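Local coordinates for protein hypothetical acetyltransferase (Deinococcus radiodurans, PDB 3S6F) that probably transfers acetyl groups to an amine substrate as a GNAT-family N-acetyltransferase, and binds coenzyme A and calcium, at residues 10-15 and 51-56. Numbering follows the deposited sequence.
Sequences IQFQTT and VLARTP
Q13 and R54 meet diagonally across two antiparallel strands: NH1 of R54 gives a hydrogen bond to OE1 of Q13 at 2.9 Å. The oxygen lies in the guanidinium plane, whereas NH1 stands above the amide plane of Q13, the two planes being 77° apart. The R54 chain is bent at chi3 (73°), which sets NE; its CD lies 3.4 Å from Q13 OE1. The other end of the amide is engaged as well, Q13 NE2 donating to T15 O at 2.9 Å and to E17 O. Beneath these side chains the backbones pair in register. Q11 and R54 form one hydrogen-bonded pair, with R54 N to Q11 O at 2.8 Å, and Q13 and L52 form the next. Between them F12 and A53 make a non-hydrogen-bonded pair whose side chains lie on the opposite face of the sheet. There A53 CB touches I10 CG2 at 3.8 Å and F12 CE2 at 3.9 Å, while I10 CG2 also sits over one face of the phenyl ring, offset toward its rim. Helix 90-102 packs on this apolar side through L90 and L94, and its R97 makes a cation-pi contact with F12. On the Q13/R54 face R54 NH2 bonds to the carbonyls of G18 and G58. Strand 11-13 is thus joined by backbone bonds as an outermost strand to the GNAT sheet, on the side away from strand 107-112. Q13 OE1 adds a side-chain link, and the neutral oxygens at NH1 and NH2 probably spread the arginine's charge.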
loop_
_atom_site.group_PDB
_atom_site.type_symbol
_atom_site.label_atom_id
_atom_site.label_comp_id
_atom_site.label_asym_id
_atom_site.label_seq_id
_atom_site.Cartn_x
_atom_site.Cartn_y
_atom_site.Cartn_z
ATOM N N ILE A 10 2.071 -8.803 -27.643
ATOM C CA ILE A 10 2.221 -8.826 -26.179
ATOM C C ILE A 10 0.942 -9.370 -25.639
ATOM O O ILE A 10 -0.162 -8.945 -26.045
ATOM C CB ILE A 10 2.490 -7.423 -25.625
ATOM C CG1 ILE A 10 3.853 -6.901 -26.114
ATOM C CG2 ILE A 10 2.417 -7.423 -24.092
ATOM C CD1 ILE A 10 5.022 -7.876 -25.879
ATOM N N GLN A 11 1.083 -10.313 -24.719
ATOM C CA GLN A 11 -0.017 -10.880 -23.987
ATOM C C GLN A 11 0.075 -10.533 -22.520
ATOM O O GLN A 11 1.163 -10.388 -21.982
ATOM C CB GLN A 11 -0.020 -12.385 -24.182
ATOM C CG GLN A 11 -0.336 -12.761 -25.674
ATOM C CD GLN A 11 -0.791 -14.193 -25.816
ATOM O OE1 GLN A 11 0.028 -15.092 -26.028
ATOM N NE2 GLN A 11 -2.086 -14.425 -25.638
ATOM N N PHE A 12 -1.070 -10.468 -21.864
ATOM C CA PHE A 12 -1.142 -10.097 -20.449
ATOM C C PHE A 12 -1.710 -11.238 -19.645
ATOM O O PHE A 12 -2.599 -11.980 -20.111
ATOM C CB PHE A 12 -2.046 -8.874 -20.280
ATOM C CG PHE A 12 -1.551 -7.677 -20.990
ATOM C CD1 PHE A 12 -1.905 -7.424 -22.304
ATOM C CD2 PHE A 12 -0.744 -6.748 -20.344
ATOM C CE1 PHE A 12 -1.464 -6.323 -22.961
ATOM C CE2 PHE A 12 -0.289 -5.638 -20.993
ATOM C CZ PHE A 12 -0.637 -5.410 -22.322
ATOM N N GLN A 13 -1.244 -11.370 -18.403
ATOM C CA GLN A 13 -1.800 -12.332 -17.480
ATOM C C GLN A 13 -1.670 -11.817 -16.054
ATOM O O GLN A 13 -0.843 -10.955 -15.768
ATOM C CB GLN A 13 -1.212 -13.736 -17.643
ATOM C CG GLN A 13 0.220 -13.862 -17.266
ATOM C CD GLN A 13 0.727 -15.230 -17.573
ATOM O OE1 GLN A 13 0.922 -15.565 -18.746
ATOM N NE2 GLN A 13 0.931 -16.032 -16.555
ATOM N N THR A 14 -2.483 -12.397 -15.177
ATOM C CA THR A 14 -2.589 -11.984 -13.794
ATOM C C THR A 14 -2.314 -13.128 -12.823
ATOM O O THR A 14 -2.659 -13.054 -11.644
ATOM C CB THR A 14 -3.977 -11.372 -13.534
ATOM O OG1 THR A 14 -4.966 -12.373 -13.800
ATOM C CG2 THR A 14 -4.228 -10.157 -14.407
ATOM N N THR A 15 -1.670 -14.187 -13.320
ATOM C CA THR A 15 -1.219 -15.300 -12.512
ATOM C C THR A 15 0.240 -15.587 -12.860
ATOM O O THR A 15 0.763 -15.092 -13.855
ATOM C CB THR A 15 -2.006 -16.584 -12.753
ATOM O OG1 THR A 15 -1.523 -17.212 -13.934
ATOM C CG2 THR A 15 -3.513 -16.351 -12.750
ATOM N N VAL A 51 -0.192 -7.651 -12.753
ATOM C CA VAL A 51 -0.355 -7.854 -14.190
ATOM C C VAL A 51 1.028 -7.981 -14.823
ATOM O O VAL A 51 1.903 -7.186 -14.501
ATOM C CB VAL A 51 -1.153 -6.728 -14.888
ATOM C CG1 VAL A 51 -1.475 -7.097 -16.343
ATOM C CG2 VAL A 51 -2.449 -6.398 -14.132
ATOM N N LEU A 52 1.206 -8.983 -15.663
ATOM C CA LEU A 52 2.405 -9.214 -16.446
ATOM C C LEU A 52 2.126 -9.016 -17.922
ATOM O O LEU A 52 1.088 -9.454 -18.411
ATOM C CB LEU A 52 2.897 -10.672 -16.261
ATOM C CG LEU A 52 3.013 -11.179 -14.828
ATOM C CD1 LEU A 52 3.520 -12.616 -14.789
ATOM C CD2 LEU A 52 3.924 -10.268 -13.983
ATOM N N ALA A 53 3.098 -8.434 -18.616
ATOM C CA ALA A 53 3.117 -8.303 -20.071
ATOM C C ALA A 53 4.241 -9.179 -20.589
ATOM O O ALA A 53 5.367 -9.051 -20.119
ATOM C CB ALA A 53 3.352 -6.850 -20.466
ATOM N N ARG A 54 3.912 -10.095 -21.501
ATOM C CA ARG A 54 4.840 -11.127 -21.967
ATOM C C ARG A 54 4.938 -11.120 -23.489
ATOM O O ARG A 54 3.938 -10.972 -24.182
ATOM C CB ARG A 54 4.374 -12.519 -21.514
ATOM C CG ARG A 54 4.217 -12.615 -19.998
ATOM C CD ARG A 54 3.782 -14.002 -19.551
ATOM N NE ARG A 54 4.843 -14.979 -19.654
ATOM C CZ ARG A 54 4.702 -16.272 -19.446
ATOM N NH1 ARG A 54 3.517 -16.800 -19.250
ATOM N NH2 ARG A 54 5.761 -17.037 -19.475
ATOM N N THR A 55 6.138 -11.356 -23.978
ATOM C CA THR A 55 6.346 -11.650 -25.399
ATOM C C THR A 55 5.980 -13.130 -25.653
ATOM O O THR A 55 5.810 -13.915 -24.730
ATOM C CB THR A 55 7.794 -11.325 -25.815
ATOM O OG1 THR A 55 8.695 -11.876 -24.853
ATOM C CG2 THR A 55 8.006 -9.851 -25.917
ATOM N N PRO A 56 5.890 -13.524 -26.949
ATOM C CA PRO A 56 5.466 -14.871 -27.267
ATOM C C PRO A 56 6.346 -15.977 -26.696
ATOM O O PRO A 56 5.824 -17.062 -26.391
ATOM C CB PRO A 56 5.419 -14.879 -28.808
ATOM C CG PRO A 56 5.185 -13.477 -29.189
ATOM C CD PRO A 56 5.866 -12.640 -28.124
#